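Local coordinates for MlnE (Bacillus amyloliquefaciens subsp. plantarum, PDB 5D2E), which probably uses NADPH, through this N-terminal B-type ketoreductase part, to reduce beta-keto groups of the growing chain in the macrolactin polyketide synthase assembly line, at residues I344-I347 with K348-G352. Numbering follows the deposited sequence.
Sequences IKYI and KQTFG
Tyr346 O takes two hydrogen bonds from Thr350, one from the backbone N at 2.8 Å and one from the side-chain OG1 at 2.6 Å, and the two donors reach it from opposite faces of the carbonyl plane. Thr350 OG1 lies beside its own backbone N (chi1 -57°), the position that turns the hydroxyl back along the helix to the carbonyl one turn earlier. Thr350 OG1 also sits over the centre of the Tyr346 ring, 3.4 Å from Tyr346 CE1, and the aromatic face covers the hydroxyl. Thr350 CG2 in turn lies over one face of the Phe351 ring. On the buried side, Ile347 CG2 meets Phe351 CD2 loosely at 4.4 Å; both residues pack on Val275 and Ile302 of the underlying strands, and Ile344 joins them through Leu277. Gln349 N binds Lys345 O almost straight (N-H...O 174°), whereas the bond from Phe351 N to Ile347 O is more bent (154°). At the solvent-facing edge, Lys345 NZ forms a salt bridge with Asp341. Gly352 leaves the helical conformation with positive phi, ending an amphipathic helix that packs on the parallel strands of the Rossmann-type ketoreductase domain.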
loop_
_atom_site.group_PDB
_atom_site.type_symbol
_atom_site.label_atom_id
_atom_site.label_comp_id
_atom_site.label_asym_id
_atom_site.label_seq_id
_atom_site.Cartn_x
_atom_site.Cartn_y
_atom_site.Cartn_z
ATOM N N ILE A 344 5.237 -16.446 -17.021
ATOM C CA ILE A 344 6.264 -15.663 -17.718
ATOM C C ILE A 344 7.047 -16.590 -18.682
ATOM O O ILE A 344 7.254 -16.230 -19.850
ATOM C CB ILE A 344 7.220 -14.944 -16.744
ATOM C CG1 ILE A 344 6.457 -13.974 -15.797
ATOM C CG2 ILE A 344 8.338 -14.266 -17.497
ATOM C CD1 ILE A 344 5.469 -13.026 -16.386
ATOM N N LYS A 345 7.385 -17.776 -18.232
ATOM C CA LYS A 345 8.021 -18.783 -19.110
ATOM C C LYS A 345 7.228 -19.093 -20.375
ATOM O O LYS A 345 7.798 -19.174 -21.472
ATOM C CB LYS A 345 8.291 -20.052 -18.332
ATOM C CG LYS A 345 9.532 -19.890 -17.501
ATOM C CD LYS A 345 9.688 -20.964 -16.449
ATOM C CE LYS A 345 11.039 -20.719 -15.804
ATOM N NZ LYS A 345 11.155 -21.400 -14.500
ATOM N N TYR A 346 5.921 -19.208 -20.233
ATOM C CA TYR A 346 5.060 -19.509 -21.355
ATOM C C TYR A 346 4.995 -18.357 -22.307
ATOM O O TYR A 346 4.946 -18.564 -23.545
ATOM C CB TYR A 346 3.695 -19.914 -20.868
ATOM C CG TYR A 346 2.642 -20.018 -21.944
ATOM C CD1 TYR A 346 2.514 -21.171 -22.703
ATOM C CD2 TYR A 346 1.787 -18.946 -22.221
ATOM C CE1 TYR A 346 1.544 -21.263 -23.696
ATOM C CE2 TYR A 346 0.814 -19.030 -23.213
ATOM C CZ TYR A 346 0.707 -20.203 -23.945
ATOM O OH TYR A 346 -0.232 -20.323 -24.939
ATOM N N ILE A 347 4.996 -17.135 -21.767
ATOM C CA ILE A 347 4.963 -15.964 -22.609
ATOM C C ILE A 347 6.298 -15.897 -23.385
ATOM O O ILE A 347 6.308 -15.588 -24.599
ATOM C CB ILE A 347 4.764 -14.680 -21.804
ATOM C CG1 ILE A 347 3.365 -14.609 -21.259
ATOM C CG2 ILE A 347 5.035 -13.473 -22.659
ATOM C CD1 ILE A 347 3.152 -13.442 -20.329
ATOM N N LYS A 348 7.402 -16.195 -22.702
ATOM C CA LYS A 348 8.729 -16.137 -23.364
ATOM C C LYS A 348 8.837 -17.156 -24.500
ATOM O O LYS A 348 9.219 -16.805 -25.617
ATOM C CB LYS A 348 9.897 -16.364 -22.384
ATOM C CG LYS A 348 11.205 -15.747 -22.917
ATOM C CD LYS A 348 12.500 -16.111 -22.175
ATOM C CE LYS A 348 12.371 -16.142 -20.657
ATOM N NZ LYS A 348 12.162 -17.522 -20.105
ATOM N N GLN A 349 8.506 -18.398 -24.185
ATOM C CA GLN A 349 8.449 -19.489 -25.162
ATOM C C GLN A 349 7.465 -19.224 -26.286
ATOM O O GLN A 349 7.749 -19.515 -27.420
ATOM C CB GLN A 349 8.100 -20.806 -24.459
ATOM C CG GLN A 349 7.565 -21.908 -25.361
ATOM C CD GLN A 349 8.145 -23.274 -25.035
ATOM O OE1 GLN A 349 7.422 -24.195 -24.656
ATOM N NE2 GLN A 349 9.469 -23.407 -25.181
ATOM N N THR A 350 6.322 -18.644 -25.997
ATOM C CA THR A 350 5.313 -18.367 -27.027
ATOM C C THR A 350 5.612 -17.134 -27.897
ATOM O O THR A 350 5.357 -17.149 -29.106
ATOM C CB THR A 350 3.943 -18.276 -26.370
ATOM O OG1 THR A 350 3.709 -19.529 -25.678
ATOM C CG2 THR A 350 2.858 -17.992 -27.361
ATOM N N PHE A 351 6.131 -16.054 -27.316
ATOM C CA PHE A 351 6.287 -14.833 -28.078
ATOM C C PHE A 351 7.728 -14.372 -28.112
ATOM O O PHE A 351 7.989 -13.346 -28.723
ATOM C CB PHE A 351 5.402 -13.686 -27.536
ATOM C CG PHE A 351 3.935 -13.939 -27.650
ATOM C CD1 PHE A 351 3.291 -13.878 -28.874
ATOM C CD2 PHE A 351 3.170 -14.191 -26.526
ATOM C CE1 PHE A 351 1.926 -14.104 -28.970
ATOM C CE2 PHE A 351 1.798 -14.389 -26.614
ATOM C CZ PHE A 351 1.172 -14.359 -27.840
ATOM N N GLY A 352 8.643 -15.115 -27.471
ATOM C CA GLY A 352 10.074 -14.758 -27.477
ATOM C C GLY A 352 10.482 -13.857 -26.321
ATOM O O GLY A 352 11.583 -13.989 -25.792
#